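Local atomic coordinates of ALKF (Bacillus cereus, PDB entry 3ZBO), a protein that shows affinity for branched DNA structures and is related to the HEAT-like repeat DNA glycosylases, although its biological role is not known. Residues Met71-Ala74 with Gly75-Ala78; Val207-Asp210 with Asn211-Ser214. All coordinates share one frame; numbering follows the deposited sequence.

Contact 1: residues Met71-Ala74 with Gly75-Ala78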
loop_
_atom_site.group_PDB
_atom_site.type_symbol
_atom_site.label_atom_id
_atom_site.label_comp_id
_atom_site.label_asym_id
_atom_site.label_seq_id
_atom_site.Cartn_x
_atom_site.Cartn_y
_atom_site.Cartn_z
ATOM N N MET A 71 2.873 4.593 -13.528
ATOM C CA MET A 71 1.789 3.942 -12.800
ATOM C C MET A 71 1.562 4.526 -11.382
ATOM O O MET A 71 0.421 4.690 -10.940
ATOM C CB MET A 71 2.031 2.448 -12.667
ATOM C CG MET A 71 2.007 1.749 -13.993
ATOM S SD MET A 71 2.751 0.097 -13.975
ATOM C CE MET A 71 1.305 -0.873 -13.442
ATOM N N TYR A 72 2.673 4.833 -10.679
ATOM C CA TYR A 72 2.589 5.547 -9.418
ATOM C C TYR A 72 1.907 6.881 -9.606
ATOM O O TYR A 72 1.000 7.229 -8.817
ATOM C CB TYR A 72 4.044 5.637 -8.822
ATOM C CG TYR A 72 3.931 6.173 -7.409
ATOM C CD1 TYR A 72 3.829 7.547 -7.183
ATOM C CD2 TYR A 72 4.040 5.347 -6.326
ATOM C CE1 TYR A 72 3.721 7.993 -5.851
ATOM C CE2 TYR A 72 3.874 5.792 -5.000
ATOM C CZ TYR A 72 3.775 7.133 -4.780
ATOM O OH TYR A 72 3.603 7.579 -3.463
ATOM N N PHE A 73 2.305 7.634 -10.617
ATOM C CA PHE A 73 1.725 8.937 -10.788
ATOM C C PHE A 73 0.228 8.798 -11.172
ATOM O O PHE A 73 -0.603 9.603 -10.738
ATOM C CB PHE A 73 2.507 9.691 -11.901
ATOM C CG PHE A 73 2.098 11.093 -12.029
ATOM C CD1 PHE A 73 2.379 11.956 -11.018
ATOM C CD2 PHE A 73 1.385 11.524 -13.130
ATOM C CE1 PHE A 73 1.921 13.311 -11.066
ATOM C CE2 PHE A 73 0.974 12.904 -13.195
ATOM C CZ PHE A 73 1.251 13.744 -12.155
ATOM N N ALA A 74 -0.127 7.770 -11.961
ATOM C CA ALA A 74 -1.545 7.554 -12.310
ATOM C C ALA A 74 -2.351 7.420 -11.019
ATOM O O ALA A 74 -3.451 7.948 -10.881
ATOM C CB ALA A 74 -1.649 6.289 -13.080
ATOM N N GLY A 75 -1.799 6.694 -10.004
ATOM C CA GLY A 75 -2.574 6.633 -8.727
ATOM C C GLY A 75 -2.790 8.015 -8.104
ATOM O O GLY A 75 -3.870 8.224 -7.554
ATOM N N ILE A 76 -1.807 8.922 -8.141
ATOM C CA ILE A 76 -1.955 10.207 -7.489
ATOM C C ILE A 76 -3.007 11.001 -8.190
ATOM O O ILE A 76 -3.762 11.763 -7.494
ATOM C CB ILE A 76 -0.630 10.902 -7.536
ATOM C CG1 ILE A 76 0.341 10.239 -6.528
ATOM C CG2 ILE A 76 -0.827 12.453 -7.192
ATOM C CD1 ILE A 76 1.710 10.563 -6.975
ATOM N N ILE A 77 -3.111 10.881 -9.521
ATOM C CA ILE A 77 -4.100 11.697 -10.261
ATOM C C ILE A 77 -5.444 11.011 -10.542
ATOM O O ILE A 77 -6.308 11.499 -11.296
ATOM C CB ILE A 77 -3.572 12.245 -11.581
ATOM C CG1 ILE A 77 -3.180 11.124 -12.591
ATOM C CG2 ILE A 77 -2.366 13.152 -11.290
ATOM C CD1 ILE A 77 -3.007 11.584 -14.055
ATOM N N ALA A 78 -5.600 9.802 -10.040
ATOM C CA ALA A 78 -6.841 9.100 -10.272
ATOM C C ALA A 78 -8.019 9.753 -9.569
ATOM O O ALA A 78 -7.842 10.560 -8.636
ATOM C CB ALA A 78 -6.671 7.592 -9.723
#
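Two aromatic-aliphatic pairs, each joining residues one helical turn apart, Tyr72 with Ile76 and Phe73 with Ile77, form the side-chain part of this contact in the last turns of helix 68-77. They are a worked example of i to i+4 packing within an α-helix of a predominantly helical fold related to the HEAT-like repeat glycosylases. Both rings leave the backbone with CG anti to their own N (chi1 -171° in Tyr72, -173° in Phe73), beside the carbonyl carbon. In the first pair the touching branch of isoleucine is the long one: CD1 of Ile76 meets the CD1-CE1 side of the tyrosine ring, 3.5 Å from Tyr72 CE1, and the two side chains cross at a slant. The phenolic oxygen lies beyond this meeting point and is hydrogen-bonded to the carbonyl of Arg240, which fastens the far end of the ring near the C terminus. The second pair uses the short branch instead. Ile77 CG2 sits 4.2 Å from the centroid of the Phe73 ring, an off-centre CH-pi contact closest to CZ at 3.8 Å. Having sent CG2 to the ring, Ile77 carries CG1 between its backbone N and carbonyl carbon (chi1 62°), where it rests 3.5 Å from Phe73 O. Ile48 and Ile52 of helix 46-52 and Leu62 of helix 56-63 touch Phe73, while Val104 of helix 98-110 packs on Tyr72. The backbone bonds beneath are uneven: Gly75 N reaches Met71 O at 3.1 Å, whereas the bond from Ile76 N to Tyr72 O is weak. At the end of this series Ile77 N donates to Phe73 O at 3.1 Å and only weakly to Ala74 O, 3.3 Å away.

Contact 2: residues Val207-Asp210 with Asn211-Ser214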
loop_
_atom_site.group_PDB
_atom_site.type_symbol
_atom_site.label_atom_id
_atom_site.label_comp_id
_atom_site.label_asym_id
_atom_site.label_seq_id
_atom_site.Cartn_x
_atom_site.Cartn_y
_atom_site.Cartn_z
ATOM N N VAL A 207 10.335 -12.158 5.713
ATOM C CA VAL A 207 9.899 -11.932 4.324
ATOM C C VAL A 207 11.080 -12.295 3.403
ATOM O O VAL A 207 12.083 -11.600 3.341
ATOM C CB VAL A 207 9.531 -10.465 4.098
ATOM C CG1 VAL A 207 9.017 -10.256 2.667
ATOM C CG2 VAL A 207 8.398 -10.044 5.076
ATOM N N LYS A 208 10.897 -13.447 2.738
ATOM C CA LYS A 208 11.926 -13.904 1.758
ATOM C C LYS A 208 11.773 -13.124 0.497
ATOM O O LYS A 208 10.666 -12.767 0.103
ATOM C CB LYS A 208 11.689 -15.384 1.533
ATOM C CG LYS A 208 11.973 -16.140 2.794
ATOM C CD LYS A 208 11.652 -17.581 2.613
ATOM C CE LYS A 208 11.699 -18.232 4.027
ATOM N NZ LYS A 208 11.052 -19.598 4.011
ATOM N N ARG A 209 12.922 -12.788 -0.081
ATOM C CA ARG A 209 12.924 -11.896 -1.266
ATOM C C ARG A 209 13.942 -12.427 -2.284
ATOM O O ARG A 209 15.030 -12.936 -1.926
ATOM C CB ARG A 209 13.325 -10.494 -0.803
ATOM C CG ARG A 209 12.286 -9.943 0.203
ATOM C CD ARG A 209 12.578 -8.515 0.570
ATOM N NE ARG A 209 13.888 -8.442 1.283
ATOM C CZ ARG A 209 14.297 -7.293 1.834
ATOM N NH1 ARG A 209 13.482 -6.246 1.738
ATOM N NH2 ARG A 209 15.445 -7.182 2.476
ATOM N N ASP A 210 13.550 -12.264 -3.540
ATOM C CA ASP A 210 14.498 -12.525 -4.640
ATOM C C ASP A 210 15.543 -11.398 -4.705
ATOM O O ASP A 210 15.221 -10.180 -4.599
ATOM C CB ASP A 210 13.690 -12.671 -5.927
ATOM C CG ASP A 210 12.898 -13.963 -5.979
ATOM O OD1 ASP A 210 13.214 -14.891 -5.195
ATOM O OD2 ASP A 210 11.965 -14.039 -6.820
ATOM N N ASN A 211 16.806 -11.797 -4.844
ATOM C CA ASN A 211 17.904 -10.877 -5.109
ATOM C C ASN A 211 18.429 -10.079 -3.948
ATOM O O ASN A 211 19.343 -9.217 -4.133
ATOM C CB ASN A 211 17.568 -9.990 -6.318
ATOM C CG ASN A 211 17.107 -10.871 -7.488
ATOM O OD1 ASN A 211 17.819 -11.801 -7.823
ATOM N ND2 ASN A 211 15.862 -10.676 -8.013
ATOM N N LYS A 212 17.851 -10.312 -2.766
ATOM C CA LYS A 212 18.416 -9.679 -1.582
ATOM C C LYS A 212 18.115 -10.569 -0.377
ATOM O O LYS A 212 17.357 -11.547 -0.487
ATOM C CB LYS A 212 17.944 -8.295 -1.411
ATOM C CG LYS A 212 16.548 -8.249 -1.361
ATOM C CD LYS A 212 16.255 -6.980 -2.123
ATOM C CE LYS A 212 15.972 -5.958 -1.168
ATOM N NZ LYS A 212 15.403 -4.707 -1.854
ATOM N N LYS A 213 18.720 -10.204 0.735
ATOM C CA LYS A 213 18.550 -10.915 1.996
ATOM C C LYS A 213 17.062 -10.861 2.387
ATOM O O LYS A 213 16.344 -9.879 1.979
ATOM C CB LYS A 213 19.385 -10.231 3.109
ATOM C CG LYS A 213 20.885 -10.225 2.877
ATOM C CD LYS A 213 21.683 -9.929 4.179
ATOM C CE LYS A 213 23.205 -10.022 3.942
ATOM N NZ LYS A 213 23.477 -11.278 3.190
ATOM N N SER A 214 16.630 -11.803 3.227
ATOM C CA SER A 214 15.301 -11.691 3.842
ATOM C C SER A 214 15.235 -10.424 4.660
ATOM O O SER A 214 16.213 -9.916 5.198
ATOM C CB SER A 214 15.070 -12.875 4.743
ATOM O OG SER A 214 14.910 -14.060 3.965
HETATM O O HOH W 1 15.208 -14.300 1.195
#
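Val207 and Ser214 face each other where the two arms of a β-hairpin loop set out from strands 204-207 and 215-218; Val207 O receives a CA-H...O contact from Ser214 CA at 3.3 Å. Lys208 comes next; it starts its side chain away from the second arm and stays extended beyond CG, which lies near the serine hydroxyl. Here a water bridges the arms: it accepts from Arg209 N at 3.0 Å and donates to Ser214 OG at 2.8 Å, and the same hydroxyl is hydrogen-bonded to Glu206.

Arg209 supplies the main link across the loop and illustrates how an arginine can use its side to hold a carbonyl. A bend at chi3 (-64°) turns the guanidinium so that NE and NH2 both donate to Lys213 O through bent bonds, each at 2.9 Å. The oxygen lies almost exactly in the guanidinium plane, but the two donors approach it differently: NE within the carbonyl plane, NH2 tilted 33° from it. Over the centre of one guanidinium face lies the CE methylene of Lys212, 3.7 Å from Arg209 CZ. The same packing leaves Arg209 NH1 and Lys212 NZ, two like charges, 4.4 Å apart.

Asp210 leads into the reversal of the chain, its CB 3.6 Å from Asn211 ND2, and Asn211 turns the chain with a positive phi of 78°. The whole is the turn of a surface β-hairpin, held by an arginine-carbonyl grip and a bridging water. At its base the loop continues a two-stranded antiparallel sheet, with Val207 paired to Ser215, and it leans on helix 171-187, where Glu171 accepts from Lys208 N and Arg172 meets both Val207 and Arg209.

In the fold
Followed from the N terminus, the chain builds helices 46-52 and 56-63 before contact 1, which closes no loop, lies in the C-terminal part of helix 68-77 and runs into the loop after it, packed among those helices and helix 98-110. Further helices follow, up to helix 192-202, before the chain leaves the helical pattern for a small hairpin. Contact 2 closes the loop of that hairpin, between strands 204-207 and 215-218, ahead of helix 219-228. In series, neither nesting nor crossing, contacts 1 and 2 have centres about 27 Å apart and nearest atoms about 16 Å apart. One is interior, the other at the surface; the C-terminal tail returns to contact 1 through Arg240.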